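Local coordinates for ferredoxin--NADP reductase, apicoplast (Plasmodium falciparum, PDB 3JQQ), which uses FAD to pass electrons between ferredoxin and NADP(H) in the apicoplast, and may serve the last step of isoprenoid precursor synthesis there, at residues 18-23 with 143-148; 160-165 with 280-285. The protein carries 1 engineered substitution. All blocks are in the same frame, centred on the assembly; numbering follows the deposited sequence.

Contact 1: 18-23 with 143-148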
loop_
_atom_site.group_PDB
_atom_site.type_symbol
_atom_site.label_atom_id
_atom_site.label_comp_id
_atom_site.label_asym_id
_atom_site.label_seq_id
_atom_site.Cartn_x
_atom_site.Cartn_y
_atom_site.Cartn_z
ATOM N N CYS B 18 2.499 25.437 10.503
ATOM C CA CYS B 18 3.657 25.046 11.304
ATOM C C CYS B 18 4.964 25.349 10.590
ATOM O O CYS B 18 4.968 25.768 9.432
ATOM C CB CYS B 18 3.595 23.556 11.647
ATOM S SG CYS B 18 2.148 23.051 12.602
ATOM N N LYS B 19 6.075 25.132 11.289
ATOM C CA LYS B 19 7.403 25.353 10.722
ATOM C C LYS B 19 8.266 24.096 10.762
ATOM O O LYS B 19 8.248 23.345 11.738
ATOM C CB LYS B 19 8.130 26.477 11.466
ATOM C CG LYS B 19 7.719 27.885 11.056
ATOM C CD LYS B 19 8.193 28.211 9.648
ATOM C CE LYS B 19 8.024 29.691 9.339
ATOM N NZ LYS B 19 8.226 29.981 7.891
ATOM N N ILE B 20 9.027 23.888 9.693
ATOM C CA ILE B 20 10.044 22.849 9.644
ATOM C C ILE B 20 11.289 23.291 10.410
ATOM O O ILE B 20 11.928 24.280 10.053
ATOM C CB ILE B 20 10.450 22.556 8.188
ATOM C CG1 ILE B 20 9.269 21.966 7.412
ATOM C CG2 ILE B 20 11.659 21.623 8.146
ATOM C CD1 ILE B 20 8.675 20.730 8.057
ATOM N N VAL B 21 11.633 22.553 11.469
ATOM C CA VAL B 21 12.833 22.847 12.252
ATOM C C VAL B 21 14.033 22.027 11.778
ATOM O O VAL B 21 15.142 22.546 11.657
ATOM C CB VAL B 21 12.610 22.588 13.750
ATOM C CG1 VAL B 21 13.918 22.729 14.510
ATOM C CG2 VAL B 21 11.561 23.544 14.300
ATOM N N ASP B 22 13.811 20.742 11.522
ATOM C CA ASP B 22 14.864 19.894 10.980
ATOM C C ASP B 22 14.283 18.877 10.007
ATOM O O ASP B 22 13.083 18.586 10.025
ATOM C CB ASP B 22 15.642 19.194 12.101
ATOM C CG ASP B 22 17.119 19.009 11.764
ATOM O OD1 ASP B 22 17.511 19.240 10.600
ATOM O OD2 ASP B 22 17.891 18.633 12.671
ATOM N N LYS B 23 15.148 18.359 9.145
ATOM C CA LYS B 23 14.771 17.392 8.128
ATOM C C LYS B 23 15.949 16.436 8.005
ATOM O O LYS B 23 17.036 16.827 7.585
ATOM C CB LYS B 23 14.497 18.105 6.801
ATOM C CG LYS B 23 14.046 17.200 5.661
ATOM C CD LYS B 23 13.935 17.986 4.363
ATOM C CE LYS B 23 13.692 17.069 3.180
ATOM N NZ LYS B 23 13.640 17.814 1.893
ATOM N N LYS B 143 10.037 15.884 -0.209
ATOM C CA LYS B 143 11.335 15.788 -0.852
ATOM C C LYS B 143 11.918 17.182 -0.989
ATOM O O LYS B 143 13.075 17.426 -0.651
ATOM C CB LYS B 143 11.168 15.181 -2.245
ATOM C CG LYS B 143 12.274 14.245 -2.685
ATOM C CD LYS B 143 13.648 14.878 -2.614
ATOM C CE LYS B 143 14.644 14.058 -3.427
ATOM N NZ LYS B 143 15.938 13.885 -2.713
ATOM N N ASN B 144 11.089 18.098 -1.476
ATOM C CA ASN B 144 11.511 19.461 -1.786
ATOM C C ASN B 144 11.488 20.419 -0.593
ATOM O O ASN B 144 11.938 21.558 -0.704
ATOM C CB ASN B 144 10.667 20.020 -2.936
ATOM C CG ASN B 144 10.888 19.268 -4.240
ATOM O OD1 ASN B 144 12.013 19.180 -4.733
ATOM N ND2 ASN B 144 9.815 18.726 -4.802
ATOM N N LEU B 145 10.973 19.961 0.544
ATOM C CA LEU B 145 10.879 20.811 1.734
ATOM C C LEU B 145 12.235 21.326 2.209
ATOM O O LEU B 145 13.213 20.576 2.268
ATOM C CB LEU B 145 10.181 20.078 2.886
ATOM C CG LEU B 145 8.663 20.234 3.023
ATOM C CD1 LEU B 145 8.122 19.316 4.118
ATOM C CD2 LEU B 145 8.291 21.681 3.302
ATOM N N LYS B 146 12.278 22.608 2.558
ATOM C CA LYS B 146 13.472 23.208 3.137
ATOM C C LYS B 146 13.258 23.513 4.616
ATOM O O LYS B 146 12.122 23.620 5.087
ATOM C CB LYS B 146 13.835 24.503 2.409
ATOM C CG LYS B 146 14.165 24.340 0.935
ATOM C CD LYS B 146 14.590 25.676 0.332
ATOM C CE LYS B 146 14.935 25.551 -1.146
ATOM N NZ LYS B 146 13.739 25.239 -1.981
ATOM N N ILE B 147 14.364 23.647 5.339
ATOM C CA ILE B 147 14.341 24.098 6.720
ATOM C C ILE B 147 13.679 25.479 6.807
ATOM O O ILE B 147 14.004 26.386 6.038
ATOM C CB ILE B 147 15.775 24.115 7.310
ATOM C CG1 ILE B 147 16.041 22.817 8.094
ATOM C CG2 ILE B 147 15.981 25.325 8.212
ATOM C CD1 ILE B 147 15.565 21.571 7.387
ATOM N N ASN B 148 12.727 25.614 7.727
ATOM C CA ASN B 148 11.960 26.854 7.924
ATOM C C ASN B 148 10.822 27.096 6.925
ATOM O O ASN B 148 10.222 28.170 6.919
ATOM C CB ASN B 148 12.872 28.086 7.998
ATOM C CG ASN B 148 12.229 29.242 8.759
ATOM O OD1 ASN B 148 12.170 30.373 8.269
ATOM N ND2 ASN B 148 11.739 28.959 9.960
#

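Contact 2: 160-165 with 280-285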
loop_
_atom_site.group_PDB
_atom_site.type_symbol
_atom_site.label_atom_id
_atom_site.label_comp_id
_atom_site.label_asym_id
_atom_site.label_seq_id
_atom_site.Cartn_x
_atom_site.Cartn_y
_atom_site.Cartn_z
ATOM N N PHE B 160 -5.134 4.811 17.982
ATOM C CA PHE B 160 -4.060 3.848 18.181
ATOM C C PHE B 160 -3.238 4.280 19.393
ATOM O O PHE B 160 -2.058 4.604 19.273
ATOM C CB PHE B 160 -3.191 3.801 16.922
ATOM C CG PHE B 160 -2.343 2.567 16.802
ATOM C CD1 PHE B 160 -2.921 1.307 16.773
ATOM C CD2 PHE B 160 -0.974 2.667 16.683
ATOM C CE1 PHE B 160 -2.138 0.174 16.651
ATOM C CE2 PHE B 160 -0.186 1.540 16.560
ATOM C CZ PHE B 160 -0.763 0.293 16.543
ATOM N N ASN B 161 -3.877 4.278 20.559
ATOM C CA ASN B 161 -3.305 4.892 21.755
ATOM C C ASN B 161 -2.999 3.933 22.900
ATOM O O ASN B 161 -3.541 2.829 22.967
ATOM C CB ASN B 161 -4.232 5.997 22.262
ATOM C CG ASN B 161 -4.410 7.111 21.255
ATOM O OD1 ASN B 161 -3.436 7.709 20.796
ATOM N ND2 ASN B 161 -5.659 7.405 20.912
ATOM N N LEU B 162 -2.129 4.379 23.809
ATOM C CA LEU B 162 -1.812 3.623 25.015
ATOM C C LEU B 162 -2.993 3.607 25.979
ATOM O O LEU B 162 -3.823 4.517 25.969
ATOM C CB LEU B 162 -0.607 4.226 25.728
ATOM C CG LEU B 162 0.759 4.147 25.046
ATOM C CD1 LEU B 162 1.821 4.778 25.932
ATOM C CD2 LEU B 162 1.119 2.705 24.721
ATOM N N PRO B 163 -3.072 2.559 26.812
ATOM C CA PRO B 163 -3.988 2.533 27.950
ATOM C C PRO B 163 -3.696 3.716 28.869
ATOM O O PRO B 163 -2.530 4.034 29.107
ATOM C CB PRO B 163 -3.634 1.221 28.652
ATOM C CG PRO B 163 -3.068 0.358 27.575
ATOM C CD PRO B 163 -2.345 1.289 26.649
ATOM N N ASN B 164 -4.743 4.354 29.386
ATOM C CA ASN B 164 -4.596 5.618 30.113
ATOM C C ASN B 164 -3.854 5.560 31.452
ATOM O O ASN B 164 -3.663 6.588 32.100
ATOM C CB ASN B 164 -5.957 6.306 30.291
ATOM C CG ASN B 164 -6.996 5.401 30.928
ATOM O OD1 ASN B 164 -7.083 4.212 30.614
ATOM N ND2 ASN B 164 -7.801 5.966 31.823
ATOM N N ASP B 165 -3.432 4.369 31.865
ATOM C CA ASP B 165 -2.719 4.215 33.133
ATOM C C ASP B 165 -1.499 3.310 32.984
ATOM O O ASP B 165 -1.025 2.725 33.956
ATOM C CB ASP B 165 -3.658 3.652 34.201
ATOM C CG ASP B 165 -4.339 2.372 33.756
ATOM O OD1 ASP B 165 -3.912 1.795 32.734
ATOM O OD2 ASP B 165 -5.299 1.941 34.429
ATOM N N GLU B 280 -0.653 -5.842 26.184
ATOM C CA GLU B 280 -1.396 -5.125 25.159
ATOM C C GLU B 280 -0.692 -5.365 23.831
ATOM O O GLU B 280 0.512 -5.138 23.710
ATOM C CB GLU B 280 -1.450 -3.628 25.466
ATOM C CG GLU B 280 -2.397 -3.252 26.600
ATOM C CD GLU B 280 -3.858 -3.394 26.210
ATOM O OE1 GLU B 280 -4.198 -3.107 25.036
ATOM O OE2 GLU B 280 -4.666 -3.791 27.074
ATOM N N LEU B 281 -1.442 -5.834 22.841
ATOM C CA LEU B 281 -0.871 -6.185 21.548
ATOM C C LEU B 281 -1.168 -5.112 20.508
ATOM O O LEU B 281 -2.318 -4.724 20.313
ATOM C CB LEU B 281 -1.411 -7.539 21.083
ATOM C CG LEU B 281 -0.956 -8.062 19.721
ATOM C CD1 LEU B 281 0.557 -8.198 19.672
ATOM C CD2 LEU B 281 -1.624 -9.396 19.417
ATOM N N TYR B 282 -0.121 -4.631 19.846
ATOM C CA TYR B 282 -0.269 -3.599 18.826
ATOM C C TYR B 282 0.280 -4.072 17.490
ATOM O O TYR B 282 1.324 -4.719 17.431
ATOM C CB TYR B 282 0.456 -2.321 19.248
ATOM C CG TYR B 282 -0.231 -1.562 20.354
ATOM C CD1 TYR B 282 -0.180 -2.012 21.666
ATOM C CD2 TYR B 282 -0.925 -0.389 20.090
ATOM C CE1 TYR B 282 -0.806 -1.322 22.680
ATOM C CE2 TYR B 282 -1.556 0.308 21.098
ATOM C CZ TYR B 282 -1.493 -0.162 22.391
ATOM O OH TYR B 282 -2.115 0.529 23.403
ATOM N N ILE B 283 -0.424 -3.737 16.418
ATOM C CA ILE B 283 0.025 -4.070 15.075
ATOM C C ILE B 283 -0.097 -2.852 14.168
ATOM O O ILE B 283 -1.198 -2.352 13.933
ATOM C CB ILE B 283 -0.784 -5.237 14.487
ATOM C CG1 ILE B 283 -0.545 -6.511 15.306
ATOM C CG2 ILE B 283 -0.418 -5.453 13.025
ATOM C CD1 ILE B 283 -1.549 -7.617 15.032
ATOM N N CYS B 284 1.034 -2.371 13.676
ATOM C CA CYS B 284 1.053 -1.201 12.806
ATOM C C CYS B 284 1.913 -1.431 11.571
ATOM O O CYS B 284 3.110 -1.711 11.676
ATOM C CB CYS B 284 1.552 0.032 13.561
ATOM S SG CYS B 284 1.418 1.564 12.614
ATOM N N GLY B 285 1.305 -1.327 10.396
ATOM C CA GLY B 285 2.017 -1.633 9.172
ATOM C C GLY B 285 1.109 -2.267 8.140
ATOM O O GLY B 285 -0.076 -1.941 8.051
#

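Contact 1: 18-23 with 143-148
Lys23 reaches out from its strand to the end of helix 137-144, where its ammonium group is held by backbone carbonyls. NZ donates to Lys143 O at 2.6 Å, from well above that carbonyl's plane, and to Leu145 O at 2.8 Å, this time in the plane and on a lone pair. A third carbonyl, Ile142 O, also accepts from it, and Lys23 makes a cation-pi contact with Tyr36 of strand 35-41. Cationic NZ thus sits where a helix leaves its last C=O groups without backbone donors, which would probably favour the charged form. With CG anti to the backbone N (chi1 -178°) and every later torsion extended, the chain spans the gap in one straight run.

Toward the other end, Asn148 is gripped twice through its backbone. Its N donates to Ile20 O at 2.8 Å, and its O accepts from Lys19 NZ at 2.9 Å. A bend at chi2 (-69°) turns Lys19 CD in beside Asn148, 3.6 Å from ND2, and NZ goes on to the carbonyl and to a salt bridge with Asp150.

Between these polar ends lies apolar packing. Ile147 lays CD1 against Lys23 CB at 3.7 Å and also meets Ile20 CG2, while Ile20 CD1 faces Leu145 CD1 at 4.2 Å.

The contact belongs to the antiparallel beta barrel of the FAD-binding domain. A classic bulge sets Val21 and Asp22 together opposite Glu39 of strand 35-41, and Lys143 forms a salt bridge with Glu34. The turn lies over strand 16-25, between the end of helix 137-144 and strand 150-157, with a backbone hydrogen bond between Ile20 and Asp149.

Contact 2: 160-165 with 280-285
The five-stranded parallel sheet of the Rossmann-like NADP-binding domain meets, at strand 280-285, the loop between strand 150-157 of the antiparallel barrel and helix 166-169. Tyr282 carries most of the contact, in two ways. The edge of its ring points at the face of Phe160 in a T-shaped stack, centroids 5.3 Å apart and planes at 79°; Tyr282 CD2 stands over the Phe160 face toward its rim, 3.6 Å from Phe160 CZ. Farther along the strand, Cys284 CB is 3.8 Å from Phe160 CE2. The Cys284 sulfur makes an oblique sulfur-aromatic contact, SG 5.0 Å from the ring centroid.

At the far end of the tyrosine, OH donates to Asn161 O at 2.7 Å, lying about 40° out of the carbonyl plane. That bond ties a loop carbonyl to the strand; Leu162 and Pro163 are the other loop residues at the hydroxyl.

Further rings close in from elsewhere: Tyr282 stacks on His312 and meets Phe188 edge-to-face, while Tyr185 of helix 183-192 touches Phe160, Tyr282 and Cys284. Cys284 also touches Tyr316, a FAD-binding residue, which brings this aromatic cluster up to the flavin site.

Beyond the hydroxyl, Pro163 and Glu280 run alongside one another in opposite senses, CG to CG at 3.8 Å, while Glu280 OE1 is hydrogen-bonded to His312. Pro163 and Tyr282 meet tip to tip, with Pro163 CD 3.3 Å from Tyr282 OH.

Overall arrangement
The two contacts lie on opposite sides of the chain's centre, 29 Å apart between centres and about 18 Å at their nearest atoms, so they do not touch. Contact 1 stays within the FAD-binding domain and is a surface contact; contact 2 joins the loop after strand 150-157 to the parallel sheet of the NADP-binding domain. Contact 2 comes nearer the bound FAD, with the Cys284 side chain about 6 Å away, than contact 1, with that of Lys143 about 9 Å away. It also lies near the other ligand, the Ile283 side chain being about 9 Å from the bound adenosine-2'-5'-diphosphate. Strand 150-157 connects them in sequence, following 143-148 and leading toward 160-165.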